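Flagellar brake protein YcgR (Klebsiella pneumoniae, PDB 5KEC) binds the second messenger cyclic di-GMP and, as the regulator MrkH, probably activates transcription of type 3 fimbriae genes linked to biofilm formation. Local coordinates at residues T8-S12 / K13-I17; R21-R25 / K26-I30; L68-D72 / S73-E77; D215-R218 / R219-I223. All coordinates share one frame; numbering follows the deposited sequence.

Overall arrangement
Contacts 1, 2 and 3 belong to the N-terminal YcgR-like domain, whereas contact 4 sits about 28, 35 and 27 Å from them, centre to centre, on the C-terminal helix 214-234. Contact 1 lies at the surface; contacts 2, 3 and 4 are partly buried. Contacts 1 and 2 mark the start and end of helix 13-25, as a serine N-cap and a Schellman motif. Contact 3, the hairpin of strands 64-71 and 74-87, touches contact 2 through Lys26 with Asp72 and Glu29 with His70, a residue that binds cyclic di-GMP. Cap and turn bonds dominate the first two, strand pairing and a histidine-lysine bond the third, and regular helical bonds with weak side-chain links the fourth.

Contact 1: residues T8-S12 / K13-I17; sequences TIKTS and KYEII
The edge of the Tyr14 ring faces Ser12 OG, which lies near the ring plane, 4.1 Å from Tyr14 CD2. The other flat group is the Glu15 carboxylate, crossed at a slant by the Lys10 chain: Lys10 CD lies 3.4 Å from Glu15 OE2, and further along Lys10 NZ forms a weak salt bridge of 3.2 Å to the same Glu15 OE2. Lys10 CG stands beside its own backbone N and the chain bends at the next bond (chi2 -68°), which turns the ammonium group toward Glu15; that group also bonds to Gly7 O. Glu15 OE1 is engaged separately, accepting from a water at 2.7 Å that in turn takes the N-H of Ser12 N at 3.0 Å.

Ser12 is the N-cap of helix 13-25. Its OG, set beside the carbonyl carbon, accepts from Tyr14 N at 3.3 Å and, much straighter, from Glu15 N at 3.4 Å (N-H...O 173°), both weak bonds. Ser12 O then receives Ile16 N at 2.9 Å in the first regular helical turn. Ile16 folds its CD1 back over the backbone of Lys10 and Thr11, and both Lys10 and Ile16 also touch Leu104 of the neighbouring strand 104-107.

Serine at the cap and glutamate three residues on form the sequence pattern of a capping box, but here the glutamate reaches the Ser12 N-H through a water. The negative carboxylate near the helix start would probably interact favourably with the helix dipole, and Lys10 may partly balance its charge.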
loop_
_atom_site.group_PDB
_atom_site.type_symbol
_atom_site.label_atom_id
_atom_site.label_comp_id
_atom_site.label_asym_id
_atom_site.label_seq_id
_atom_site.Cartn_x
_atom_site.Cartn_y
_atom_site.Cartn_z
ATOM N N THR B 8 -11.909 19.092 1.283
ATOM C CA THR B 8 -10.685 18.325 1.135
ATOM C C THR B 8 -11.012 17.021 0.417
ATOM O O THR B 8 -10.110 16.327 -0.018
ATOM C CB THR B 8 -10.027 18.023 2.488
ATOM O OG1 THR B 8 -10.944 17.288 3.312
ATOM C CG2 THR B 8 -9.578 19.311 3.192
ATOM N N ILE B 9 -12.302 16.708 0.288
ATOM C CA ILE B 9 -12.750 15.512 -0.423
ATOM C C ILE B 9 -13.503 15.916 -1.682
ATOM O O ILE B 9 -14.500 16.637 -1.615
ATOM C CB ILE B 9 -13.687 14.654 0.446
ATOM C CG1 ILE B 9 -12.982 14.220 1.725
ATOM C CG2 ILE B 9 -14.172 13.427 -0.320
ATOM C CD1 ILE B 9 -11.931 13.155 1.502
ATOM N N LYS B 10 -13.015 15.463 -2.831
ATOM C CA LYS B 10 -13.625 15.793 -4.118
ATOM C C LYS B 10 -14.239 14.548 -4.756
ATOM O O LYS B 10 -13.553 13.541 -4.962
ATOM C CB LYS B 10 -12.582 16.378 -5.073
ATOM C CG LYS B 10 -11.558 17.299 -4.426
ATOM C CD LYS B 10 -12.186 18.586 -3.935
ATOM C CE LYS B 10 -11.117 19.651 -3.704
ATOM N NZ LYS B 10 -11.722 20.953 -3.322
ATOM N N THR B 11 -15.527 14.622 -5.079
ATOM C CA THR B 11 -16.221 13.505 -5.718
ATOM C C THR B 11 -16.905 13.909 -7.015
ATOM O O THR B 11 -17.449 13.070 -7.726
ATOM C CB THR B 11 -17.282 12.884 -4.792
ATOM O OG1 THR B 11 -18.139 13.919 -4.289
ATOM C CG2 THR B 11 -16.620 12.165 -3.628
ATOM N N SER B 12 -16.893 15.197 -7.325
ATOM C CA SER B 12 -17.463 15.642 -8.587
ATOM C C SER B 12 -16.545 15.244 -9.728
ATOM O O SER B 12 -15.374 15.630 -9.764
ATOM C CB SER B 12 -17.667 17.156 -8.602
ATOM O OG SER B 12 -17.910 17.601 -9.927
ATOM N N LYS B 13 -17.084 14.471 -10.659
ATOM C CA LYS B 13 -16.344 14.058 -11.839
ATOM C C LYS B 13 -15.758 15.260 -12.581
ATOM O O LYS B 13 -14.623 15.215 -13.053
ATOM C CB LYS B 13 -17.260 13.269 -12.773
ATOM C CG LYS B 13 -16.612 12.826 -14.071
ATOM C CD LYS B 13 -17.642 12.801 -15.192
ATOM C CE LYS B 13 -18.895 12.033 -14.777
ATOM N NZ LYS B 13 -20.037 12.235 -15.718
ATOM N N TYR B 14 -16.534 16.335 -12.686
ATOM C CA TYR B 14 -16.090 17.501 -13.443
ATOM C C TYR B 14 -14.928 18.204 -12.752
ATOM O O TYR B 14 -13.963 18.610 -13.403
ATOM C CB TYR B 14 -17.249 18.469 -13.688
ATOM C CG TYR B 14 -18.411 17.835 -14.415
ATOM C CD1 TYR B 14 -18.380 17.656 -15.790
ATOM C CD2 TYR B 14 -19.538 17.402 -13.723
ATOM C CE1 TYR B 14 -19.440 17.070 -16.461
ATOM C CE2 TYR B 14 -20.604 16.816 -14.385
ATOM C CZ TYR B 14 -20.549 16.652 -15.753
ATOM O OH TYR B 14 -21.607 16.068 -16.414
ATOM N N GLU B 15 -15.016 18.357 -11.436
ATOM C CA GLU B 15 -13.916 18.961 -10.699
ATOM C C GLU B 15 -12.669 18.083 -10.811
ATOM O O GLU B 15 -11.568 18.585 -11.019
ATOM C CB GLU B 15 -14.283 19.174 -9.233
ATOM C CG GLU B 15 -13.248 19.991 -8.474
ATOM C CD GLU B 15 -13.595 20.172 -7.011
ATOM O OE1 GLU B 15 -14.600 19.578 -6.566
ATOM O OE2 GLU B 15 -12.861 20.907 -6.308
ATOM N N ILE B 16 -12.845 16.769 -10.693
ATOM C CA ILE B 16 -11.704 15.853 -10.734
ATOM C C ILE B 16 -10.985 15.924 -12.078
ATOM O O ILE B 16 -9.749 16.002 -12.130
ATOM C CB ILE B 16 -12.114 14.403 -10.424
ATOM C CG1 ILE B 16 -12.382 14.243 -8.926
ATOM C CG2 ILE B 16 -11.018 13.435 -10.865
ATOM C CD1 ILE B 16 -13.318 13.069 -8.602
ATOM N N ILE B 17 -11.759 15.901 -13.160
ATOM C CA ILE B 17 -11.187 16.055 -14.491
ATOM C C ILE B 17 -10.457 17.391 -14.576
ATOM O O ILE B 17 -9.306 17.447 -15.002
ATOM C CB ILE B 17 -12.257 15.958 -15.595
ATOM C CG1 ILE B 17 -12.857 14.557 -15.624
ATOM C CG2 ILE B 17 -11.658 16.284 -16.950
ATOM C CD1 ILE B 17 -14.004 14.392 -16.624
HETATM O O HOH W 1 -16.188 17.597 -5.632
#

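Contact 2: residues R21-R25 / K26-I30; sequences REELR and KRTEI
Glu23 folds its carboxylate over the Thr28 side chain, bringing Glu23 OE1 to 3.2 Å from Thr28 CB and against the hydroxyl. Thr28 OG1 donates to Glu23 OE1, though the modelled separation of these two atoms, 2.4 Å, is so short that its exact value is doubtful. Glu23 CG lies beside its backbone N (chi1 -58°) and the chain bends at the next bond (chi2 -56°), curling the acid back toward Thr28 rather than letting it run straight out from the helix. Its second oxygen, OE2, is used by Ser71, so the carboxylate ties the helix end to the hairpin beyond.

The backbone here closes helix 13-25 in a Schellman motif. Arg27, with a positive phi of 52°, is the C-prime residue: Thr28 N bonds to Glu23 O at 3.0 Å, and Arg27 N bonds to Leu24 O at 3.1 Å. Lys26 N shares its hydrogen between Glu22 O at 3.0 Å and, weakly, Glu23 O. The chain can then turn directly into strand 29-34, with a water 2.7 Å from Thr28 O.

Lys26 runs alongside Glu23, both pointing the same way, and its CE lies 3.9 Å from Glu23 OE1. The ammonium group does not pair with that acid; it forms a salt bridge to Asp72 instead. Thr28 also packs on Leu69, and its side chain lies about 5 Å from that of His70, which binds cyclic di-GMP when the ligand is present.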
loop_
_atom_site.group_PDB
_atom_site.type_symbol
_atom_site.label_atom_id
_atom_site.label_comp_id
_atom_site.label_asym_id
_atom_site.label_seq_id
_atom_site.Cartn_x
_atom_site.Cartn_y
_atom_site.Cartn_z
ATOM N N ARG B 21 -6.384 17.977 -15.386
ATOM C CA ARG B 21 -5.955 18.792 -16.516
ATOM C C ARG B 21 -5.030 19.926 -16.092
ATOM O O ARG B 21 -4.073 20.249 -16.795
ATOM C CB ARG B 21 -7.158 19.356 -17.268
ATOM C CG ARG B 21 -7.960 18.313 -18.027
ATOM C CD ARG B 21 -8.975 18.979 -18.939
ATOM N NE ARG B 21 -9.754 18.012 -19.706
ATOM C CZ ARG B 21 -9.336 17.444 -20.833
ATOM N NH1 ARG B 21 -8.135 17.737 -21.319
ATOM N NH2 ARG B 21 -10.114 16.578 -21.472
ATOM N N GLU B 22 -5.318 20.522 -14.939
ATOM C CA GLU B 22 -4.522 21.631 -14.438
ATOM C C GLU B 22 -3.154 21.159 -13.965
ATOM O O GLU B 22 -2.130 21.745 -14.320
ATOM C CB GLU B 22 -5.257 22.349 -13.305
ATOM C CG GLU B 22 -4.474 23.498 -12.696
ATOM C CD GLU B 22 -5.324 24.360 -11.780
ATOM O OE1 GLU B 22 -5.688 23.897 -10.677
ATOM O OE2 GLU B 22 -5.633 25.503 -12.171
ATOM N N GLU B 23 -3.137 20.097 -13.166
ATOM C CA GLU B 23 -1.877 19.572 -12.656
ATOM C C GLU B 23 -0.996 19.076 -13.808
ATOM O O GLU B 23 0.224 19.233 -13.785
ATOM C CB GLU B 23 -2.128 18.466 -11.629
ATOM C CG GLU B 23 -2.976 18.904 -10.443
ATOM C CD GLU B 23 -2.405 20.116 -9.712
ATOM O OE1 GLU B 23 -1.169 20.241 -9.594
ATOM O OE2 GLU B 23 -3.199 20.955 -9.246
ATOM N N LEU B 24 -1.621 18.492 -14.822
ATOM C CA LEU B 24 -0.909 18.101 -16.034
ATOM C C LEU B 24 -0.160 19.304 -16.609
ATOM O O LEU B 24 1.039 19.232 -16.918
ATOM C CB LEU B 24 -1.898 17.562 -17.066
ATOM C CG LEU B 24 -1.388 17.485 -18.504
ATOM C CD1 LEU B 24 -0.572 16.222 -18.707
ATOM C CD2 LEU B 24 -2.564 17.525 -19.464
ATOM N N ARG B 25 -0.882 20.417 -16.714
ATOM C CA ARG B 25 -0.385 21.653 -17.309
ATOM C C ARG B 25 0.712 22.301 -16.471
ATOM O O ARG B 25 1.556 23.033 -16.988
ATOM C CB ARG B 25 -1.552 22.628 -17.506
ATOM C CG ARG B 25 -1.151 24.000 -18.006
ATOM C CD ARG B 25 -2.375 24.875 -18.246
ATOM N NE ARG B 25 -2.957 25.382 -17.005
ATOM C CZ ARG B 25 -4.155 25.959 -16.924
ATOM N NH1 ARG B 25 -4.904 26.095 -18.011
ATOM N NH2 ARG B 25 -4.607 26.396 -15.755
ATOM N N LYS B 26 0.706 22.025 -15.174
ATOM C CA LYS B 26 1.699 22.602 -14.287
ATOM C C LYS B 26 2.869 21.657 -14.080
ATOM O O LYS B 26 3.756 21.932 -13.284
ATOM C CB LYS B 26 1.061 22.976 -12.949
ATOM C CG LYS B 26 -0.107 23.925 -13.118
ATOM C CD LYS B 26 -0.327 24.781 -11.893
ATOM C CE LYS B 26 -0.630 23.940 -10.669
ATOM N NZ LYS B 26 -0.907 24.800 -9.485
ATOM N N ARG B 27 2.866 20.546 -14.809
ATOM C CA ARG B 27 3.878 19.509 -14.656
ATOM C C ARG B 27 4.017 19.081 -13.205
ATOM O O ARG B 27 5.116 18.806 -12.736
ATOM C CB ARG B 27 5.232 19.986 -15.182
ATOM C CG ARG B 27 5.301 20.213 -16.679
ATOM C CD ARG B 27 6.717 20.634 -17.084
ATOM N NE ARG B 27 7.714 19.708 -16.549
ATOM C CZ ARG B 27 8.457 19.940 -15.468
ATOM N NH1 ARG B 27 8.335 21.082 -14.806
ATOM N NH2 ARG B 27 9.328 19.029 -15.050
ATOM N N THR B 28 2.898 19.034 -12.493
ATOM C CA THR B 28 2.905 18.609 -11.097
ATOM C C THR B 28 3.491 17.212 -10.954
ATOM O O THR B 28 3.196 16.324 -11.753
ATOM C CB THR B 28 1.488 18.654 -10.508
ATOM O OG1 THR B 28 1.017 20.004 -10.560
ATOM C CG2 THR B 28 1.468 18.171 -9.060
ATOM N N GLU B 29 4.337 17.020 -9.945
ATOM C CA GLU B 29 4.912 15.704 -9.710
ATOM C C GLU B 29 3.826 14.742 -9.256
ATOM O O GLU B 29 3.054 15.045 -8.348
ATOM C CB GLU B 29 6.013 15.761 -8.652
ATOM C CG GLU B 29 7.249 16.540 -9.069
ATOM C CD GLU B 29 7.247 17.967 -8.556
ATOM O OE1 GLU B 29 6.171 18.462 -8.143
ATOM O OE2 GLU B 29 8.331 18.590 -8.566
ATOM N N ILE B 30 3.764 13.583 -9.889
ATOM C CA ILE B 30 2.853 12.547 -9.427
ATOM C C ILE B 30 3.683 11.412 -8.842
ATOM O O ILE B 30 4.654 10.955 -9.457
ATOM C CB ILE B 30 1.886 12.078 -10.552
ATOM C CG1 ILE B 30 0.879 11.051 -10.019
ATOM C CG2 ILE B 30 2.644 11.545 -11.769
ATOM C CD1 ILE B 30 -0.240 10.751 -10.997
HETATM O O HOH W 2 1.727 16.119 -14.011
#

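Contact 3: residues L68-D72 / S73-E77; sequences LLHSD and SGKIE
Ser71 OG is gripped from two directions: Ser73 OG lies 3.1 Å away in a hydrogen bond whose donor could be either hydroxyl, and Glu23 OE2, on the neighbouring helix end, is hydrogen-bonded to the same oxygen. On the opposite face of the hairpin, Lys75 NZ donates to His70 ND1 at 2.9 Å, lying only 2° out of the ring plane, at the imidazole edge. The Lys75 chain, bent at chi2 (-62°), passes obliquely by the ring on its way there, with Lys75 CD 3.3 Å from His70 ND1.

The segments pair as strands 64-71 and 74-87 of an antiparallel beta hairpin, closed by a type I turn from Ser71 to Gly74 in which Gly74 N bonds to Ser71 O. Leu69 and Ile76 form a hydrogen-bonded pair, with both Leu69 N to Ile76 O and Ile76 N to Leu69 O at 2.9 Å and nearly straight (173°). Their side chains meet on the face shared with Ser71, where Leu69 CB and Ile76 CB are 4.0 Å apart. On the face of His70 and Lys75, Leu68 CD1 rests 3.4 Å from Glu77 CB. Glu77 points its acid to Arg111, which binds cyclic di-GMP in the ligand-bound protein, in a salt bridge.

With Lys75 at ND1 and Glu31 bonded at NE2, the imidazole is fixed in its rotation. This is consistent with a ring that is neutral, or nearly so, with the proton on NE2; His70 binds cyclic di-GMP, so the apo protein appears to hold it in place through these two partners.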
loop_
_atom_site.group_PDB
_atom_site.type_symbol
_atom_site.label_atom_id
_atom_site.label_comp_id
_atom_site.label_asym_id
_atom_site.label_seq_id
_atom_site.Cartn_x
_atom_site.Cartn_y
_atom_site.Cartn_z
ATOM N N LEU B 68 -0.063 10.028 -5.362
ATOM C CA LEU B 68 0.008 11.306 -4.688
ATOM C C LEU B 68 0.388 12.366 -5.718
ATOM O O LEU B 68 1.459 12.308 -6.318
ATOM C CB LEU B 68 1.051 11.243 -3.575
ATOM C CG LEU B 68 0.826 12.052 -2.303
ATOM C CD1 LEU B 68 -0.542 11.757 -1.713
ATOM C CD2 LEU B 68 1.921 11.733 -1.297
ATOM N N LEU B 69 -0.506 13.320 -5.947
ATOM C CA LEU B 69 -0.178 14.480 -6.760
ATOM C C LEU B 69 0.321 15.574 -5.843
ATOM O O LEU B 69 -0.417 16.042 -4.974
ATOM C CB LEU B 69 -1.397 14.970 -7.535
ATOM C CG LEU B 69 -1.653 14.301 -8.882
ATOM C CD1 LEU B 69 -3.036 14.681 -9.388
ATOM C CD2 LEU B 69 -0.570 14.693 -9.890
ATOM N N HIS B 70 1.578 15.971 -6.026
ATOM C CA HIS B 70 2.184 16.968 -5.159
ATOM C C HIS B 70 1.862 18.372 -5.659
ATOM O O HIS B 70 2.735 19.080 -6.160
ATOM C CB HIS B 70 3.698 16.748 -5.057
ATOM C CG HIS B 70 4.075 15.424 -4.468
ATOM N ND1 HIS B 70 4.336 15.254 -3.123
ATOM C CD2 HIS B 70 4.233 14.204 -5.035
ATOM C CE1 HIS B 70 4.637 13.990 -2.891
ATOM N NE2 HIS B 70 4.582 13.330 -4.034
ATOM N N SER B 71 0.597 18.763 -5.519
ATOM C CA SER B 71 0.130 20.059 -5.999
ATOM C C SER B 71 0.515 21.189 -5.052
ATOM O O SER B 71 0.912 20.950 -3.910
ATOM C CB SER B 71 -1.385 20.042 -6.188
ATOM O OG SER B 71 -1.863 21.321 -6.565
ATOM N N ASP B 72 0.394 22.418 -5.544
ATOM C CA ASP B 72 0.673 23.610 -4.752
ATOM C C ASP B 72 -0.370 23.770 -3.657
ATOM O O ASP B 72 -0.112 24.384 -2.621
ATOM C CB ASP B 72 0.659 24.854 -5.642
ATOM C CG ASP B 72 1.751 24.837 -6.688
ATOM O OD1 ASP B 72 2.859 24.350 -6.384
ATOM O OD2 ASP B 72 1.502 25.312 -7.817
ATOM N N SER B 73 -1.553 23.213 -3.901
ATOM C CA SER B 73 -2.680 23.357 -2.990
ATOM C C SER B 73 -2.621 22.323 -1.869
ATOM O O SER B 73 -3.385 22.391 -0.908
ATOM C CB SER B 73 -3.994 23.227 -3.759
ATOM O OG SER B 73 -4.060 21.988 -4.448
ATOM N N GLY B 74 -1.700 21.375 -1.999
ATOM C CA GLY B 74 -1.544 20.304 -1.032
ATOM C C GLY B 74 -1.432 18.976 -1.749
ATOM O O GLY B 74 -1.660 18.899 -2.952
ATOM N N LYS B 75 -1.068 17.928 -1.020
ATOM C CA LYS B 75 -0.988 16.604 -1.612
ATOM C C LYS B 75 -2.398 16.114 -1.932
ATOM O O LYS B 75 -3.284 16.143 -1.075
ATOM C CB LYS B 75 -0.299 15.622 -0.660
ATOM C CG LYS B 75 0.992 16.134 -0.022
ATOM C CD LYS B 75 2.058 16.429 -1.061
ATOM C CE LYS B 75 3.330 16.962 -0.415
ATOM N NZ LYS B 75 4.258 17.550 -1.427
ATOM N N ILE B 76 -2.610 15.678 -3.168
ATOM C CA ILE B 76 -3.888 15.093 -3.548
ATOM C C ILE B 76 -3.728 13.588 -3.650
ATOM O O ILE B 76 -3.095 13.086 -4.583
ATOM C CB ILE B 76 -4.379 15.635 -4.903
ATOM C CG1 ILE B 76 -4.278 17.163 -4.937
ATOM C CG2 ILE B 76 -5.800 15.167 -5.178
ATOM C CD1 ILE B 76 -4.585 17.762 -6.290
ATOM N N GLU B 77 -4.286 12.860 -2.689
ATOM C CA GLU B 77 -4.163 11.411 -2.722
ATOM C C GLU B 77 -5.406 10.715 -3.270
ATOM O O GLU B 77 -6.541 11.167 -3.081
ATOM C CB GLU B 77 -3.768 10.850 -1.354
ATOM C CG GLU B 77 -4.825 10.942 -0.279
ATOM C CD GLU B 77 -4.320 10.399 1.045
ATOM O OE1 GLU B 77 -3.484 11.074 1.681
ATOM O OE2 GLU B 77 -4.743 9.291 1.438
#

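Contact 4: residues D215-R218 / R219-I223; sequences DDQR and RIEKI
Gln217 and Glu221, one helical turn apart, cross with their amide and carboxylate planes 58° from each other. Gln217 CG is anti to the backbone N (chi1 173°), which carries its chain across toward Glu221, so that Gln217 CG comes 3.7 Å from Glu221 CD. Gln217 NE2 donates weakly to Glu221 OE1 at 3.5 Å, while Gln217 NE2 and Glu221 OE2 are 3.2 Å apart. Arg218 also crosses that acid obliquely: its guanidinium is turned 66° to the carboxylate, and Arg218 CG lies 4.1 Å from Glu221 OE1, but the charged groups stay too far apart for a salt bridge.

Arg219 CG touches Asp215 O at 3.3 Å before the chain bends at chi3, and its guanidinium bonds to Tyr175 O and weakly to Glu177 O. Asp216 OD1 stands obliquely 4.4 Å from Arg219 NH1, while Asp216 OD2 bonds to His213. Glu221 N bonds to Gln217 O at 2.8 Å.

Ile220 packs against Phe211 and Ile178, its side chain about 7 Å from Ser143 and Gly146, residues that bind cyclic di-GMP. Ile220 and Ile223 turned inward, with Gln217, Arg218 and Lys222 toward the surface, fit an amphipathic helix 214-234 packed on the C-terminal beta domain.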
loop_
_atom_site.group_PDB
_atom_site.type_symbol
_atom_site.label_atom_id
_atom_site.label_comp_id
_atom_site.label_asym_id
_atom_site.label_seq_id
_atom_site.Cartn_x
_atom_site.Cartn_y
_atom_site.Cartn_z
ATOM N N ASP B 215 -15.139 -4.790 8.494
ATOM C CA ASP B 215 -15.062 -4.955 9.938
ATOM C C ASP B 215 -13.653 -5.361 10.350
ATOM O O ASP B 215 -13.135 -4.902 11.369
ATOM C CB ASP B 215 -16.078 -5.991 10.428
ATOM C CG ASP B 215 -17.464 -5.401 10.625
ATOM O OD1 ASP B 215 -17.591 -4.159 10.628
ATOM O OD2 ASP B 215 -18.427 -6.183 10.790
ATOM N N ASP B 216 -13.036 -6.223 9.550
ATOM C CA ASP B 216 -11.673 -6.660 9.824
ATOM C C ASP B 216 -10.683 -5.507 9.687
ATOM O O ASP B 216 -9.841 -5.298 10.555
ATOM C CB ASP B 216 -11.287 -7.824 8.911
ATOM C CG ASP B 216 -12.044 -9.085 9.241
ATOM O OD1 ASP B 216 -12.520 -9.197 10.392
ATOM O OD2 ASP B 216 -12.165 -9.963 8.359
ATOM N N GLN B 217 -10.804 -4.749 8.602
ATOM C CA GLN B 217 -9.941 -3.593 8.390
ATOM C C GLN B 217 -10.138 -2.528 9.469
ATOM O O GLN B 217 -9.174 -1.912 9.924
ATOM C CB GLN B 217 -10.175 -2.999 7.004
ATOM C CG GLN B 217 -9.444 -1.694 6.758
ATOM C CD GLN B 217 -9.978 -0.970 5.541
ATOM O OE1 GLN B 217 -9.724 -1.371 4.404
ATOM N NE2 GLN B 217 -10.737 0.093 5.772
ATOM N N ARG B 218 -11.384 -2.310 9.877
ATOM C CA ARG B 218 -11.666 -1.344 10.934
ATOM C C ARG B 218 -10.997 -1.762 12.235
ATOM O O ARG B 218 -10.449 -0.926 12.957
ATOM C CB ARG B 218 -13.170 -1.188 11.155
ATOM C CG ARG B 218 -13.840 -0.185 10.223
ATOM C CD ARG B 218 -15.203 0.218 10.775
ATOM N NE ARG B 218 -15.856 1.254 9.978
ATOM C CZ ARG B 218 -16.839 1.023 9.115
ATOM N NH1 ARG B 218 -17.287 -0.210 8.931
ATOM N NH2 ARG B 218 -17.375 2.028 8.436
ATOM N N ARG B 219 -11.045 -3.056 12.538
ATOM C CA ARG B 219 -10.371 -3.556 13.726
ATOM C C ARG B 219 -8.875 -3.285 13.631
ATOM O O ARG B 219 -8.251 -2.859 14.605
ATOM C CB ARG B 219 -10.653 -5.043 13.933
ATOM C CG ARG B 219 -12.069 -5.327 14.412
ATOM C CD ARG B 219 -12.336 -6.821 14.463
ATOM N NE ARG B 219 -11.615 -7.469 15.553
ATOM C CZ ARG B 219 -11.446 -8.784 15.660
ATOM N NH1 ARG B 219 -11.935 -9.596 14.729
ATOM N NH2 ARG B 219 -10.772 -9.284 16.689
ATOM N N ILE B 220 -8.300 -3.524 12.456
ATOM C CA ILE B 220 -6.880 -3.248 12.250
ATOM C C ILE B 220 -6.576 -1.762 12.435
ATOM O O ILE B 220 -5.564 -1.391 13.032
ATOM C CB ILE B 220 -6.407 -3.693 10.846
ATOM C CG1 ILE B 220 -6.423 -5.217 10.731
ATOM C CG2 ILE B 220 -5.013 -3.174 10.565
ATOM C CD1 ILE B 220 -5.486 -5.901 11.684
ATOM N N GLU B 221 -7.463 -0.915 11.920
ATOM C CA GLU B 221 -7.264 0.530 11.973
ATOM C C GLU B 221 -7.341 1.061 13.402
ATOM O O GLU B 221 -6.641 2.006 13.759
ATOM C CB GLU B 221 -8.263 1.239 11.051
ATOM C CG GLU B 221 -7.908 1.081 9.570
ATOM C CD GLU B 221 -9.029 1.490 8.623
ATOM O OE1 GLU B 221 -10.217 1.343 8.987
ATOM O OE2 GLU B 221 -8.716 1.952 7.502
ATOM N N LYS B 222 -8.175 0.436 14.225
ATOM C CA LYS B 222 -8.274 0.826 15.627
ATOM C C LYS B 222 -7.016 0.451 16.396
ATOM O O LYS B 222 -6.539 1.216 17.234
ATOM C CB LYS B 222 -9.500 0.198 16.280
ATOM C CG LYS B 222 -10.804 0.792 15.788
ATOM C CD LYS B 222 -11.995 0.266 16.575
ATOM C CE LYS B 222 -12.149 -1.240 16.432
ATOM N NZ LYS B 222 -13.367 -1.740 17.131
ATOM N N ILE B 223 -6.477 -0.728 16.110
ATOM C CA ILE B 223 -5.214 -1.137 16.700
ATOM C C ILE B 223 -4.107 -0.161 16.304
ATOM O O ILE B 223 -3.269 0.215 17.126
ATOM C CB ILE B 223 -4.814 -2.548 16.238
ATOM C CG1 ILE B 223 -5.856 -3.578 16.675
ATOM C CG2 ILE B 223 -3.426 -2.912 16.767
ATOM C CD1 ILE B 223 -5.598 -4.960 16.127
#